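Long-range contact in putative integron gene cassette protein (Uncultured bacterium, PDB 3GHJ), which is of unknown function but belongs to the glyoxalase/bleomycin resistance protein/dioxygenase superfamily, whose members include metal-dependent enzymes and drug-binding resistance proteins: residues K41-Y46 against F128-N132. The protein carries 1 engineered substitution. Numbering follows the deposited sequence. Where two conformers were deposited one is given.
Sequences KSSQFY and FADPN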
ATOM      1  N   LYS A  41       8.572  17.386   7.164  1.00 16.76           N
ATOM      2  CA  LYS A  41       7.263  17.910   6.821  1.00 17.01           C
ATOM      3  C   LYS A  41       6.277  16.773   6.562  1.00 15.16           C
ATOM      4  O   LYS A  41       5.111  16.853   6.946  1.00 15.82           O
ATOM      5  CB  LYS A  41       7.340  18.851   5.619  1.00 18.98           C
ATOM      6  CG  LYS A  41       8.112  20.144   5.917  1.00 21.75           C
ATOM      7  CD  LYS A  41       8.019  21.132   4.767  1.00 24.36           C
ATOM      8  CE  LYS A  41       8.744  22.431   5.107  1.00 27.33           C
ATOM      9  NZ  LYS A  41       8.868  23.324   3.921  1.00 29.54           N
ATOM     10  N   SER A  42       6.741  15.722   5.903  1.00 13.08           N
ATOM     11  CA  SER A  42       5.849  14.594   5.664  1.00 11.60           C
ATOM     12  C   SER A  42       5.558  13.826   6.955  1.00 11.65           C
ATOM     13  O   SER A  42       4.419  13.423   7.189  1.00 11.64           O
ATOM     14  CB  SER A  42       6.380  13.668   4.568  1.00 10.11           C
ATOM     15  OG  SER A  42       6.140  14.227   3.286  1.00 11.61           O
ATOM     16  N   SER A  43       6.567  13.639   7.800  1.00 12.04           N
ATOM     17  CA  SER A  43       6.321  12.988   9.084  1.00 12.43           C
ATOM     18  C   SER A  43       5.266  13.758   9.879  1.00 12.80           C
ATOM     19  O   SER A  43       4.389  13.162  10.505  1.00 12.61           O
ATOM     20  CB  SER A  43       7.611  12.855   9.891  1.00 12.68           C
ATOM     21  OG  SER A  43       8.530  11.984   9.254  1.00 13.42           O
ATOM     22  N   GLN A  44       5.347  15.083   9.850  0.57 13.29           N
ATOM     23  CA  GLN A  44       4.370  15.905  10.554  0.57 14.82           C
ATOM     24  C   GLN A  44       2.958  15.673  10.018  0.57 14.13           C
ATOM     25  O   GLN A  44       2.007  15.575  10.781  0.57 13.99           O
ATOM     26  CB  GLN A  44       4.755  17.384  10.463  0.57 18.63           C
ATOM     27  CG  GLN A  44       6.021  17.717  11.231  0.57 24.14           C
ATOM     28  CD  GLN A  44       6.519  19.124  10.965  0.57 29.49           C
ATOM     29  OE1 GLN A  44       5.983  19.838  10.118  0.57 31.57           O
ATOM     30  NE2 GLN A  44       7.556  19.529  11.689  0.57 31.23           N
ATOM     31  N   PHE A  45       2.825  15.574   8.701  1.00 13.16           N
ATOM     32  CA  PHE A  45       1.521  15.333   8.098  1.00 10.98           C
ATOM     33  C   PHE A  45       0.962  13.965   8.508  1.00 10.91           C
ATOM     34  O   PHE A  45      -0.176  13.851   8.956  1.00 10.42           O
ATOM     35  CB  PHE A  45       1.618  15.431   6.575  1.00 11.10           C
ATOM     36  CG  PHE A  45       0.327  15.147   5.852  1.00 11.13           C
ATOM     37  CD1 PHE A  45      -0.016  13.845   5.480  1.00 11.23           C
ATOM     38  CD2 PHE A  45      -0.539  16.184   5.524  1.00 11.56           C
ATOM     39  CE1 PHE A  45      -1.203  13.588   4.812  1.00 12.09           C
ATOM     40  CE2 PHE A  45      -1.721  15.934   4.851  1.00 11.89           C
ATOM     41  CZ  PHE A  45      -2.050  14.638   4.487  1.00 12.96           C
ATOM     42  N   TYR A  46       1.768  12.922   8.345  1.00 10.61           N
ATOM     43  CA  TYR A  46       1.287  11.572   8.622  1.00  9.69           C
ATOM     44  C   TYR A  46       0.999  11.317  10.103  1.00 10.86           C
ATOM     45  O   TYR A  46       0.106  10.547  10.436  1.00 11.85           O
ATOM     46  CB  TYR A  46       2.248  10.524   8.031  1.00  9.13           C
ATOM     47  CG  TYR A  46       2.102  10.386   6.522  1.00  8.40           C
ATOM     48  CD1 TYR A  46       2.768  11.241   5.649  1.00  8.66           C
ATOM     49  CD2 TYR A  46       1.255   9.430   5.976  1.00  8.97           C
ATOM     50  CE1 TYR A  46       2.614  11.132   4.265  1.00  8.66           C
ATOM     51  CE2 TYR A  46       1.095   9.316   4.599  1.00  8.89           C
ATOM     52  CZ  TYR A  46       1.773  10.164   3.755  1.00  8.37           C
ATOM     53  OH  TYR A  46       1.602  10.041   2.393  1.00  8.70           O
ATOM     54  N   PHE A 128      -7.599  12.897  -1.332  1.00 10.04           N
ATOM     55  CA  PHE A 128      -6.866  14.071  -0.881  1.00  9.63           C
ATOM     56  C   PHE A 128      -5.388  13.852  -1.124  1.00  9.43           C
ATOM     57  O   PHE A 128      -4.953  12.727  -1.406  1.00 11.01           O
ATOM     58  CB  PHE A 128      -7.123  14.352   0.609  1.00  9.72           C
ATOM     59  CG  PHE A 128      -6.698  13.233   1.531  1.00  9.73           C
ATOM     60  CD1 PHE A 128      -7.523  12.139   1.736  1.00  9.97           C
ATOM     61  CD2 PHE A 128      -5.476  13.286   2.192  1.00 10.35           C
ATOM     62  CE1 PHE A 128      -7.138  11.104   2.593  1.00  9.98           C
ATOM     63  CE2 PHE A 128      -5.079  12.258   3.048  1.00 10.24           C
ATOM     64  CZ  PHE A 128      -5.912  11.165   3.246  1.00 10.50           C
ATOM     65  N   ALA A 129      -4.618  14.927  -1.024  1.00 11.20           N
ATOM     66  CA  ALA A 129      -3.179  14.902  -1.258  1.00 11.56           C
ATOM     67  C   ALA A 129      -2.383  14.921   0.039  1.00 11.34           C
ATOM     68  O   ALA A 129      -2.807  15.515   1.031  1.00 12.64           O
ATOM     69  CB  ALA A 129      -2.770  16.092  -2.142  1.00 13.14           C
ATOM     70  N   ASP A 130      -1.220  14.266   0.036  1.00 10.87           N
ATOM     71  CA  ASP A 130      -0.234  14.504   1.077  1.00 10.28           C
ATOM     72  C   ASP A 130       0.656  15.692   0.649  1.00 10.44           C
ATOM     73  O   ASP A 130       0.406  16.297  -0.402  1.00 10.80           O
ATOM     74  CB  ASP A 130       0.544  13.211   1.433  1.00  9.52           C
ATOM     75  CG  ASP A 130       1.696  12.910   0.492  1.00  8.83           C
ATOM     76  OD1 ASP A 130       1.804  13.518  -0.589  1.00  9.23           O
ATOM     77  OD2 ASP A 130       2.498  12.032   0.859  1.00  9.05           O
ATOM     78  N   PRO A 131       1.654  16.059   1.464  1.00 10.30           N
ATOM     79  CA  PRO A 131       2.448  17.249   1.113  1.00 10.88           C
ATOM     80  C   PRO A 131       3.244  17.101  -0.176  1.00 11.38           C
ATOM     81  O   PRO A 131       3.724  18.099  -0.730  1.00 14.16           O
ATOM     82  CB  PRO A 131       3.403  17.386   2.302  1.00 11.69           C
ATOM     83  CG  PRO A 131       2.632  16.804   3.448  1.00 12.56           C
ATOM     84  CD  PRO A 131       1.912  15.619   2.848  1.00 11.81           C
ATOM     85  N   ASN A 132       3.390  15.867  -0.647  1.00 10.98           N
ATOM     86  CA  ASN A 132       4.134  15.571  -1.861  1.00 10.17           C
ATOM     87  C   ASN A 132       3.231  15.506  -3.077  1.00 10.44           C
ATOM     88  O   ASN A 132       3.696  15.228  -4.187  1.00 11.73           O
ATOM     89  CB  ASN A 132       4.807  14.211  -1.680  1.00 10.34           C
ATOM     90  CG  ASN A 132       5.555  14.127  -0.376  1.00  9.82           C
ATOM     91  OD1 ASN A 132       5.131  13.437   0.576  1.00 11.84           O
ATOM     92  ND2 ASN A 132       6.652  14.851  -0.293  1.00  9.59           N
TER
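F45 and P131 make the apolar centre of this contact. P131 CD lies over one face of the F45 ring, toward the rim. It sits 3.7 Å from the centroid of the F45 ring, a CH-pi contact. The approach is off-centre, so P131 CD comes within 3.4 Å of F45 CG. P131 CG also reaches back to F45 CB. D130 CA lies over the same face toward the CE1/CZ end, 4.2 Å from the F45 centroid, as a second CH-pi contact. F45 has CG anti to its backbone N (chi1 178°), which carries the ring away from the helix backbone, with one face against D130 CA and P131 CD. F45 CZ, at the far end of the ring, meets F128 CE2 at 4.1 Å, edge to edge.

The polar part centres on D130. Y46 OH donates to D130 OD2 at 2.7 Å. The oxygen is met on its anti side, 27° out of the carboxylate plane. The Y46 ring stands nearly upright to that carboxylate, with 87° between the planes. The other oxygen, D130 OD1, accepts from N132 N at 2.8 Å, a bent bond met from above the carboxylate plane, which makes an Asx turn. It also accepts from H134 N. The buried carboxylate is thus held at both oxygens, and the turn after strand 123-129 is tied to the helix through Y46. S42 OG lies close to the N132 amide, next to this turn.

The contact joins helix 39-49, which follows strand 28-36 of one four-stranded sheet, to the turn between strands 123-129 and 135-140 of the other. Two such sheets are consistent with this superfamily. V34 of strand 28-36 and L136 of strand 135-140 each touch both Y46 and D130. L77 of strand 73-79 packs against S42 and Y46.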